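Local coordinates for protein PBP5 (Haemophilus influenzae, PDB 3A3J) that removes the C-terminal D-alanine from cell-wall peptide precursors, acting as a serine D,D-carboxypeptidase of the penicillin-binding protein group, at residues F253-T258 with D285-I290; D153-G158 with I226-G231; R269-D274 with D306-A311; E264-R269 with V278-F283. All coordinates share one frame; numbering follows the deposited sequence.

Contact 1. Residues F253-T258 with D285-I290; sequences FETFKT and DHFITI
Thr255 and Thr289 meet hydroxyl to hydroxyl across an antiparallel strand pair, OG1 of Thr255 lying 2.8 Å from OG1 of Thr289. Each hydroxyl has a further partner, Asp16 for Thr255 and Ser19 for Thr289, so the pair belongs to a small polar network rather than an isolated bond. The strands run at 147° to each other, and backbone bonds join Glu254 with Ile290 and Phe256 with Ile288 in both directions; a last one runs from Thr258 N to His286 O.

The tight packing lies on the face of Phe256, Ile288 and Ile290. Phe256 and Ile288 stand side by side, pointing the same way, because CG of Phe256 and CG1 of Ile288 both sit between backbone N and carbonyl carbon (chi1 77° and 67°); Phe256 CE2 comes 3.7 Å from Ile288 CG1. Thr258 CG2 reaches the same Ile288 CG1 at 3.7 Å, while Glu254 CG lies 3.5 Å from Ile290 CG1.

The Lys257 end is looser and more open to solvent. Lys257 CG makes an off-centre CH-pi contact with the Phe287 ring, 4.2 Å from its centroid, and Lys257 NZ makes a weakly bonded salt bridge of 3.3 Å to Asp285 OD2. Asp285 OD1 is held by Ala261 N.

Strand 329-338 packs against His286, Ile288 and Ile290 through Ala334, Ala332 and Ile331, and Trp248 of helix 235-252 meets the Phe253 ring edge-to-face.

Contact 2. Residues D153-G158 with I226-G231; sequences DMAIIG and ISVVMG
Ala155 of helix 153-158 fits against Ile226 and Val228, two side chains, one residue apart, on the same face of strand 226-230. Its methyl is the low bump of the helix: CB lies 3.9 Å from Val228 CG2 and 4.2 Å from Ile226 CG2. Val228 CG2 presses further in, reaching the helix backbone at Ala155 N, 3.7 Å away. At the next turn Gly158, with no side chain, leaves a shallow hollow, and Ile226 CD1 lies 4.4 Å from Gly158 C.

Met154 closes the other end. Its CB touches Val228 CG1, and its CG meets the tip of Met230, CE, at 4.1 Å, the two thioether chains crossing at about a right angle. The bend in Met154 at chi2 (-68°) carries SD away from the strand, so the methionines meet by carbon. The helix and strand axes lie 8.2 Å apart at closest approach.

This joins helix 151-164 to the central antiparallel sheet of the carboxypeptidase domain, with helix 235-252 covering the opposite side of the strand at Ser227 and Val229. No hydrogen bond crosses between helix and strand: the cohesion is that of buried apolar carbon groups, dependent on fit of shape rather than on directed polar bonds.

Contact 3. Residues R269-D274 with D306-A311; sequences RVYYGD and DKNLQA
Tyr271 and Leu309 start a short parallel strand pairing at the edge of a mixed sheet: Tyr271 N donates to Leu309 O at 2.7 Å. One step on, Ala311 N returns the bond to Tyr271 O at 3.1 Å, so Tyr271 is gripped through both its N-H and its carbonyl, with Gln310 opposite. Before this pair the strands are spanned by water 1, which donates to Arg269 O and accepts from Leu309 N, bridging the two strands where no direct bond joins them.

Side chains add to the first shell. Tyr271 CE1 lies 3.3 Å from Asn308 CB, ring and amide planes 66° apart. Tyr272 presents a ring edge to Gln310: CD2 is 3.8 Å from CD of Gln310, and ring and amide planes stand 88° apart. Tyr271 CB lies over one face of the Tyr272 ring, toward its rim. On the other face of the sheet Val270 CG1 leans on Ala311 CB at 4.1 Å.

Further out, Val278 of strand 277-281 backs both Val270 and Leu309, Leu313 touches Val270, and Val342 lies against Ala311. Backbone bonding of Asp274 with Gly343 links the turn to the C-terminal residues. At the turn Tyr272 has a left-handed backbone conformation (phi 68°), and the methyl CB of Ala311 sits tightly against Gly273 CA, only 3.4 Å away.

Contact 4. Residues E264-R269 with V278-F283; sequences EISEQR and VKLGAF
Val278 and Gln268 form a hydrogen-bonded antiparallel pair: Val278 N donates to Gln268 O, and Gln268 N returns to Val278 O at 2.6 Å. Val278 also packs against Val338 and Leu309 beyond the two strands.

Lys279 comes next, on the other face, among two acidic side chains. Its chain bends from CG onward, chi2 of -64° placing CD beside Ser266 O, and it crosses Glu264 at about a right angle. The Glu264 carboxylate meets methylenes rather than the ammonium: OE1 is 3.1 Å from Lys279 CE but 4.4 Å from NZ, beyond a salt bridge. NZ instead forms a rather long one, 3.6 Å, with Glu267 OE1, while Glu267 OE2 is held by Ser277 OG. The nearby carboxylates would be expected to favour the charged form of the lysine.

Leu280 returns to the Gln268 face. Its CD1 presses on Gln268 CB at 3.6 Å, and its CB faces Ser266 CB. Leu280 N bonds to Ser266 O. Leu280 O serves two donors, Ile265 N at 2.8 Å and, weakly, Ser266 N at 3.4 Å.

Gly281 has no side chain; its CA lies 4.1 Å from Ile265 CG1, and its backbone bonds to Gln337 of strand 329-338.

With Ile265 and Ser266 both opposite Leu280, the arrangement is a classic beta bulge in the beta hairpin of strands 264-271 and 277-281, within the C-terminal domain.

In the fold
Contacts 3 and 4 form one continuous unit: they share Arg269 and strand 264-271, their centres are 13 Å apart, and Val270 CG2 packs on Val278 CG1 at 3.5 Å while Leu309 CD1 reaches Gln268 CG at 3.7 Å. Contact 1, whose centre is about 20 Å from that of contact 4, encloses contact 4 in sequence but touches it only through the chain. Contact 2 belongs to the carboxypeptidase domain, its centre about 45 Å from that of contact 3. It alone approaches the active site: the Met154 side chain is about 7 Å from that of Lys202, probably substrate-binding, and about 9 Å from that of Lys39, the probable proton acceptor.

Contact 1. Residues F253-T258 with D285-I290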
# COMPACT_ATOMS: atom_id res chain seq x y z
N PHE A 253 -12.54 14.07 6.77
CA PHE A 253 -11.94 14.38 5.49
C PHE A 253 -12.73 13.60 4.51
O PHE A 253 -13.48 12.75 4.88
CB PHE A 253 -10.51 13.90 5.44
CG PHE A 253 -9.53 14.70 6.29
CD1 PHE A 253 -8.82 15.77 5.74
CD2 PHE A 253 -9.28 14.33 7.59
CE1 PHE A 253 -7.88 16.49 6.51
CE2 PHE A 253 -8.35 15.03 8.39
CZ PHE A 253 -7.64 16.12 7.85
N GLU A 254 -12.60 13.94 3.24
CA GLU A 254 -13.28 13.21 2.21
C GLU A 254 -12.36 13.28 1.03
O GLU A 254 -11.41 14.11 1.01
CB GLU A 254 -14.60 13.89 1.86
CG GLU A 254 -14.45 15.35 1.52
CD GLU A 254 -15.79 16.01 1.27
OE1 GLU A 254 -16.80 15.54 1.86
OE2 GLU A 254 -15.85 17.00 0.49
N THR A 255 -12.66 12.44 0.04
CA THR A 255 -11.81 12.27 -1.10
C THR A 255 -12.66 12.27 -2.34
O THR A 255 -13.68 11.64 -2.40
CB THR A 255 -10.99 10.95 -0.96
OG1 THR A 255 -9.90 11.20 -0.06
CG2 THR A 255 -10.45 10.47 -2.32
N PHE A 256 -12.29 13.01 -3.35
CA PHE A 256 -13.07 12.93 -4.56
C PHE A 256 -12.19 13.02 -5.81
O PHE A 256 -11.08 13.54 -5.81
CB PHE A 256 -14.24 13.93 -4.58
CG PHE A 256 -13.83 15.36 -4.89
CD1 PHE A 256 -14.07 15.91 -6.16
CD2 PHE A 256 -13.25 16.17 -3.92
CE1 PHE A 256 -13.71 17.24 -6.47
CE2 PHE A 256 -12.88 17.48 -4.21
CZ PHE A 256 -13.11 18.02 -5.50
N LYS A 257 -12.74 12.46 -6.86
CA LYS A 257 -12.08 12.38 -8.12
C LYS A 257 -12.18 13.74 -8.82
O LYS A 257 -13.27 14.22 -9.09
CB LYS A 257 -12.76 11.28 -8.93
CG LYS A 257 -11.96 10.90 -10.14
CD LYS A 257 -12.77 10.02 -11.07
CE LYS A 257 -12.41 8.58 -10.84
NZ LYS A 257 -13.13 7.64 -11.73
N THR A 258 -11.05 14.40 -9.08
CA THR A 258 -11.10 15.62 -9.87
C THR A 258 -10.84 15.41 -11.34
O THR A 258 -11.18 16.28 -12.15
CB THR A 258 -10.11 16.64 -9.38
OG1 THR A 258 -8.80 16.10 -9.54
CG2 THR A 258 -10.37 17.01 -7.92
N ASP A 285 -6.82 8.98 -13.89
CA ASP A 285 -7.72 9.49 -12.84
C ASP A 285 -6.92 10.30 -11.87
O ASP A 285 -5.75 10.10 -11.77
CB ASP A 285 -8.32 8.33 -12.06
CG ASP A 285 -9.44 7.66 -12.79
OD1 ASP A 285 -9.82 8.12 -13.88
OD2 ASP A 285 -9.98 6.69 -12.23
N HIS A 286 -7.55 11.22 -11.15
CA HIS A 286 -6.85 11.97 -10.12
C HIS A 286 -7.84 12.20 -8.99
O HIS A 286 -9.05 12.28 -9.26
CB HIS A 286 -6.38 13.34 -10.62
CG HIS A 286 -5.45 14.02 -9.67
ND1 HIS A 286 -4.08 13.86 -9.73
CD2 HIS A 286 -5.69 14.83 -8.61
CE1 HIS A 286 -3.51 14.54 -8.74
NE2 HIS A 286 -4.47 15.14 -8.04
N PHE A 287 -7.33 12.33 -7.76
CA PHE A 287 -8.21 12.33 -6.57
C PHE A 287 -7.61 13.29 -5.62
O PHE A 287 -6.39 13.40 -5.53
CB PHE A 287 -8.29 10.97 -5.86
CG PHE A 287 -8.90 9.86 -6.69
CD1 PHE A 287 -10.27 9.61 -6.64
CD2 PHE A 287 -8.10 9.03 -7.46
CE1 PHE A 287 -10.83 8.60 -7.38
CE2 PHE A 287 -8.66 8.04 -8.21
CZ PHE A 287 -10.02 7.81 -8.18
N ILE A 288 -8.44 14.01 -4.89
CA ILE A 288 -7.86 14.86 -3.88
C ILE A 288 -8.55 14.62 -2.56
O ILE A 288 -9.66 14.09 -2.50
CB ILE A 288 -7.84 16.38 -4.30
CG1 ILE A 288 -9.26 16.94 -4.37
CG2 ILE A 288 -7.09 16.55 -5.61
CD1 ILE A 288 -9.28 18.51 -4.17
N THR A 289 -7.88 14.97 -1.50
CA THR A 289 -8.45 14.83 -0.20
C THR A 289 -8.59 16.21 0.46
O THR A 289 -7.62 16.94 0.59
CB THR A 289 -7.55 13.88 0.66
OG1 THR A 289 -7.47 12.59 0.02
CG2 THR A 289 -8.09 13.75 2.10
N ILE A 290 -9.80 16.53 0.92
CA ILE A 290 -10.12 17.86 1.49
C ILE A 290 -10.90 17.72 2.80
O ILE A 290 -11.42 16.66 3.07
CB ILE A 290 -11.02 18.61 0.50
CG1 ILE A 290 -12.33 17.81 0.29
CG2 ILE A 290 -10.25 18.87 -0.81
CD1 ILE A 290 -12.73 17.58 -1.17

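Contact 2. Residues D153-G158 with I226-G231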
# COMPACT_ATOMS: atom_id res chain seq x y z
N ASP A 153 6.79 4.21 4.34
CA ASP A 153 7.18 3.14 3.35
C ASP A 153 6.23 1.95 3.46
O ASP A 153 5.72 1.37 2.44
CB ASP A 153 8.64 2.72 3.59
CG ASP A 153 9.64 3.77 3.05
OD1 ASP A 153 9.16 4.81 2.51
OD2 ASP A 153 10.88 3.52 3.15
N MET A 154 5.88 1.65 4.71
CA MET A 154 4.86 0.53 4.88
C MET A 154 3.48 0.95 4.39
O MET A 154 2.73 0.14 3.86
CB MET A 154 4.86 0.02 6.36
CG MET A 154 6.09 -0.92 6.67
SD MET A 154 5.76 -2.36 5.70
CE MET A 154 7.36 -3.09 5.75
N ALA A 155 3.13 2.23 4.52
CA ALA A 155 1.84 2.64 3.88
C ALA A 155 1.94 2.48 2.38
O ALA A 155 1.00 2.03 1.70
CB ALA A 155 1.44 4.13 4.29
N ILE A 156 3.10 2.87 1.84
CA ILE A 156 3.26 2.77 0.35
C ILE A 156 3.20 1.33 -0.10
O ILE A 156 2.47 0.96 -1.06
CB ILE A 156 4.56 3.53 -0.13
CG1 ILE A 156 4.41 5.04 0.09
CG2 ILE A 156 4.83 3.22 -1.62
CD1 ILE A 156 5.70 5.81 0.13
N ILE A 157 3.83 0.46 0.68
CA ILE A 157 3.84 -1.02 0.32
C ILE A 157 2.45 -1.55 0.41
O ILE A 157 1.97 -2.28 -0.48
CB ILE A 157 4.81 -1.91 1.26
CG1 ILE A 157 6.26 -1.47 1.05
CG2 ILE A 157 4.57 -3.38 1.00
CD1 ILE A 157 7.30 -1.83 2.13
N GLY A 158 1.72 -1.16 1.45
CA GLY A 158 0.33 -1.78 1.57
C GLY A 158 -0.52 -1.21 0.43
O GLY A 158 -1.35 -1.90 -0.16
N ILE A 226 -5.42 4.04 4.91
CA ILE A 226 -4.48 3.08 5.34
C ILE A 226 -3.81 3.74 6.48
O ILE A 226 -3.36 4.91 6.31
CB ILE A 226 -3.43 2.83 4.20
CG1 ILE A 226 -4.12 2.10 3.06
CG2 ILE A 226 -2.21 2.05 4.74
CD1 ILE A 226 -3.17 2.03 1.81
N SER A 227 -3.72 3.05 7.64
CA SER A 227 -2.93 3.58 8.75
C SER A 227 -1.75 2.69 9.06
O SER A 227 -1.84 1.49 8.79
CB SER A 227 -3.82 3.62 10.02
OG SER A 227 -4.51 2.34 10.28
N VAL A 228 -0.72 3.25 9.71
CA VAL A 228 0.38 2.49 10.14
C VAL A 228 0.77 3.05 11.50
O VAL A 228 0.95 4.24 11.62
CB VAL A 228 1.65 2.58 9.14
CG1 VAL A 228 2.77 1.70 9.63
CG2 VAL A 228 1.25 2.21 7.70
N VAL A 229 0.90 2.20 12.51
CA VAL A 229 1.46 2.60 13.78
C VAL A 229 2.64 1.68 14.14
O VAL A 229 2.60 0.46 13.92
CB VAL A 229 0.35 2.56 14.93
CG1 VAL A 229 -0.85 3.42 14.51
CG2 VAL A 229 -0.16 1.10 15.17
N MET A 230 3.69 2.26 14.72
CA MET A 230 4.83 1.50 15.04
C MET A 230 5.23 1.85 16.44
O MET A 230 4.98 2.98 16.88
CB MET A 230 5.98 1.83 14.04
CG MET A 230 5.72 1.24 12.72
SD MET A 230 6.75 1.87 11.35
CE MET A 230 6.88 0.32 10.46
N GLY A 231 5.85 0.90 17.13
CA GLY A 231 6.33 1.11 18.49
C GLY A 231 5.19 1.45 19.44
O GLY A 231 5.34 2.36 20.23

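Contact 3. Residues R269-D274 with D306-A311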
# COMPACT_ATOMS: atom_id res chain seq x y z
N ARG A 269 -6.82 27.02 -27.71
CA ARG A 269 -6.45 27.49 -29.04
C ARG A 269 -4.99 27.04 -29.27
O ARG A 269 -4.20 27.01 -28.34
CB ARG A 269 -6.59 29.03 -29.08
CG ARG A 269 -5.73 29.72 -30.15
CD ARG A 269 -6.27 31.11 -30.61
NE ARG A 269 -6.53 31.12 -32.07
CZ ARG A 269 -6.73 32.20 -32.83
NH1 ARG A 269 -6.69 33.43 -32.33
NH2 ARG A 269 -6.96 32.06 -34.14
N VAL A 270 -4.65 26.67 -30.49
CA VAL A 270 -3.25 26.33 -30.85
C VAL A 270 -2.74 27.22 -32.03
O VAL A 270 -3.47 27.46 -33.01
CB VAL A 270 -3.17 24.87 -31.29
CG1 VAL A 270 -1.68 24.46 -31.62
CG2 VAL A 270 -3.71 23.99 -30.18
N TYR A 271 -1.48 27.67 -31.97
CA TYR A 271 -0.94 28.55 -33.01
C TYR A 271 -0.15 27.75 -34.03
O TYR A 271 0.69 26.90 -33.67
CB TYR A 271 -0.07 29.65 -32.39
CG TYR A 271 -0.95 30.64 -31.69
CD1 TYR A 271 -1.33 30.44 -30.38
CD2 TYR A 271 -1.49 31.70 -32.39
CE1 TYR A 271 -2.19 31.32 -29.75
CE2 TYR A 271 -2.33 32.59 -31.80
CZ TYR A 271 -2.68 32.40 -30.46
OH TYR A 271 -3.53 33.31 -29.86
N TYR A 272 -0.48 27.98 -35.30
CA TYR A 272 0.39 27.48 -36.37
C TYR A 272 0.43 25.93 -36.52
O TYR A 272 1.50 25.36 -36.63
CB TYR A 272 1.83 27.97 -36.12
CG TYR A 272 1.98 29.46 -35.83
CD1 TYR A 272 1.29 30.43 -36.58
CD2 TYR A 272 2.82 29.89 -34.83
CE1 TYR A 272 1.46 31.81 -36.33
CE2 TYR A 272 3.00 31.26 -34.57
CZ TYR A 272 2.30 32.19 -35.33
OH TYR A 272 2.46 33.50 -35.07
N GLY A 273 -0.71 25.24 -36.50
CA GLY A 273 -0.67 23.77 -36.66
C GLY A 273 -1.82 23.27 -37.50
O GLY A 273 -2.57 24.09 -38.05
N ASP A 274 -2.00 21.95 -37.59
CA ASP A 274 -3.09 21.41 -38.44
C ASP A 274 -4.50 21.69 -37.94
O ASP A 274 -5.41 21.63 -38.74
CB ASP A 274 -3.00 19.89 -38.67
CG ASP A 274 -1.76 19.26 -38.08
OD1 ASP A 274 -0.85 18.88 -38.87
OD2 ASP A 274 -1.69 19.13 -36.83
N ASP A 306 3.11 27.63 -20.96
CA ASP A 306 3.30 28.81 -21.77
C ASP A 306 2.00 29.54 -21.99
O ASP A 306 0.92 29.00 -21.76
CB ASP A 306 4.03 28.49 -23.10
CG ASP A 306 5.48 28.05 -22.86
OD1 ASP A 306 5.69 27.09 -22.09
OD2 ASP A 306 6.44 28.68 -23.40
N LYS A 307 2.09 30.79 -22.42
CA LYS A 307 0.90 31.61 -22.56
C LYS A 307 -0.09 31.02 -23.53
O LYS A 307 -1.27 30.95 -23.24
CB LYS A 307 1.29 33.02 -22.97
CG LYS A 307 2.31 33.63 -22.01
CD LYS A 307 2.62 35.09 -22.36
CE LYS A 307 2.96 35.91 -21.09
NZ LYS A 307 3.84 35.13 -20.16
N ASN A 308 0.37 30.62 -24.70
CA ASN A 308 -0.53 30.02 -25.65
C ASN A 308 0.14 28.75 -26.09
O ASN A 308 1.29 28.48 -25.68
CB ASN A 308 -0.72 30.90 -26.87
CG ASN A 308 0.03 32.18 -26.76
OD1 ASN A 308 -0.41 33.12 -26.09
ND2 ASN A 308 1.18 32.25 -27.41
N LEU A 309 -0.54 27.95 -26.88
CA LEU A 309 0.05 26.69 -27.27
C LEU A 309 0.47 26.83 -28.72
O LEU A 309 -0.31 27.27 -29.56
CB LEU A 309 -0.97 25.55 -27.14
CG LEU A 309 -1.32 25.12 -25.72
CD1 LEU A 309 -2.27 23.96 -25.82
CD2 LEU A 309 -0.05 24.77 -24.88
N GLN A 310 1.68 26.42 -29.01
CA GLN A 310 2.11 26.31 -30.40
C GLN A 310 2.40 24.88 -30.88
O GLN A 310 3.14 24.15 -30.23
CB GLN A 310 3.36 27.15 -30.57
CG GLN A 310 3.80 27.31 -32.06
CD GLN A 310 4.93 28.28 -32.16
OE1 GLN A 310 5.00 29.20 -31.37
NE2 GLN A 310 5.84 28.08 -33.08
N ALA A 311 1.85 24.53 -32.03
CA ALA A 311 2.17 23.25 -32.73
C ALA A 311 3.67 23.14 -32.96
O ALA A 311 4.37 24.17 -32.92
CB ALA A 311 1.40 23.12 -34.05
O HOH W 1 -3.08 28.38 -26.52

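Contact 4. Residues E264-R269 with V278-F283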
# COMPACT_ATOMS: atom_id res chain seq x y z
N GLU A 264 -11.87 14.55 -22.03
CA GLU A 264 -11.50 15.88 -22.51
C GLU A 264 -12.22 16.86 -21.66
O GLU A 264 -13.43 16.86 -21.66
CB GLU A 264 -11.90 16.03 -23.95
CG GLU A 264 -11.07 15.12 -24.80
CD GLU A 264 -11.52 15.09 -26.24
OE1 GLU A 264 -12.57 15.74 -26.56
OE2 GLU A 264 -10.82 14.41 -27.04
N ILE A 265 -11.50 17.66 -20.90
CA ILE A 265 -12.16 18.61 -20.05
C ILE A 265 -12.13 20.05 -20.60
O ILE A 265 -12.73 20.95 -20.04
CB ILE A 265 -11.51 18.63 -18.65
CG1 ILE A 265 -10.17 19.30 -18.68
CG2 ILE A 265 -11.31 17.20 -18.07
CD1 ILE A 265 -9.51 19.29 -17.34
N SER A 266 -11.41 20.30 -21.67
CA SER A 266 -11.21 21.68 -22.07
C SER A 266 -10.77 21.73 -23.52
O SER A 266 -10.22 20.75 -24.05
CB SER A 266 -10.09 22.26 -21.22
OG SER A 266 -9.95 23.61 -21.48
N GLU A 267 -10.97 22.87 -24.16
CA GLU A 267 -10.44 23.09 -25.52
C GLU A 267 -9.57 24.34 -25.49
O GLU A 267 -9.95 25.37 -24.89
CB GLU A 267 -11.55 23.25 -26.55
CG GLU A 267 -11.09 23.05 -28.00
CD GLU A 267 -12.14 23.52 -29.00
OE1 GLU A 267 -13.34 23.22 -28.84
OE2 GLU A 267 -11.77 24.25 -29.96
N GLN A 268 -8.40 24.25 -26.10
CA GLN A 268 -7.48 25.36 -26.04
C GLN A 268 -6.98 25.72 -27.46
O GLN A 268 -6.73 24.82 -28.29
CB GLN A 268 -6.28 24.91 -25.21
CG GLN A 268 -5.23 25.95 -25.03
CD GLN A 268 -5.41 26.73 -23.75
OE1 GLN A 268 -6.48 26.70 -23.13
NE2 GLN A 268 -4.35 27.43 -23.34
N ARG A 269 -6.82 27.02 -27.71
CA ARG A 269 -6.45 27.49 -29.04
C ARG A 269 -4.99 27.04 -29.27
O ARG A 269 -4.20 27.01 -28.34
CB ARG A 269 -6.59 29.03 -29.08
CG ARG A 269 -5.73 29.72 -30.15
CD ARG A 269 -6.27 31.11 -30.61
NE ARG A 269 -6.53 31.12 -32.07
CZ ARG A 269 -6.73 32.20 -32.83
NH1 ARG A 269 -6.69 33.43 -32.33
NH2 ARG A 269 -6.96 32.06 -34.14
N VAL A 278 -7.19 22.48 -29.52
CA VAL A 278 -6.82 21.14 -29.03
C VAL A 278 -7.55 20.90 -27.71
O VAL A 278 -7.86 21.85 -26.97
CB VAL A 278 -5.27 20.90 -28.96
CG1 VAL A 278 -4.63 21.61 -27.83
CG2 VAL A 278 -4.98 19.43 -28.86
N LYS A 279 -7.88 19.62 -27.48
CA LYS A 279 -8.57 19.19 -26.28
C LYS A 279 -7.53 18.93 -25.23
O LYS A 279 -6.46 18.39 -25.53
CB LYS A 279 -9.37 17.93 -26.60
CG LYS A 279 -10.61 18.23 -27.42
CD LYS A 279 -11.57 19.11 -26.58
CE LYS A 279 -13.05 18.81 -26.83
NZ LYS A 279 -13.67 19.90 -27.62
N LEU A 280 -7.82 19.34 -24.01
CA LEU A 280 -6.95 19.11 -22.87
C LEU A 280 -7.65 18.18 -21.89
O LEU A 280 -8.87 18.12 -21.86
CB LEU A 280 -6.66 20.45 -22.17
CG LEU A 280 -6.03 21.56 -23.07
CD1 LEU A 280 -5.80 22.81 -22.28
CD2 LEU A 280 -4.75 21.08 -23.83
N GLY A 281 -6.87 17.51 -21.05
CA GLY A 281 -7.41 16.64 -20.00
C GLY A 281 -6.27 15.91 -19.34
O GLY A 281 -5.16 16.48 -19.25
N ALA A 282 -6.54 14.67 -18.90
CA ALA A 282 -5.57 13.77 -18.21
C ALA A 282 -5.81 12.32 -18.66
O ALA A 282 -6.94 11.88 -18.87
CB ALA A 282 -5.67 13.89 -16.67
N PHE A 283 -4.73 11.60 -18.89
CA PHE A 283 -4.85 10.21 -19.30
C PHE A 283 -4.96 9.26 -18.08
O PHE A 283 -5.13 8.04 -18.24
CB PHE A 283 -3.74 9.82 -20.31
CG PHE A 283 -4.01 10.32 -21.71
CD1 PHE A 283 -5.03 9.75 -22.50
CD2 PHE A 283 -3.36 11.45 -22.18
CE1 PHE A 283 -5.33 10.24 -23.79
CE2 PHE A 283 -3.63 11.96 -23.44
CZ PHE A 283 -4.63 11.35 -24.26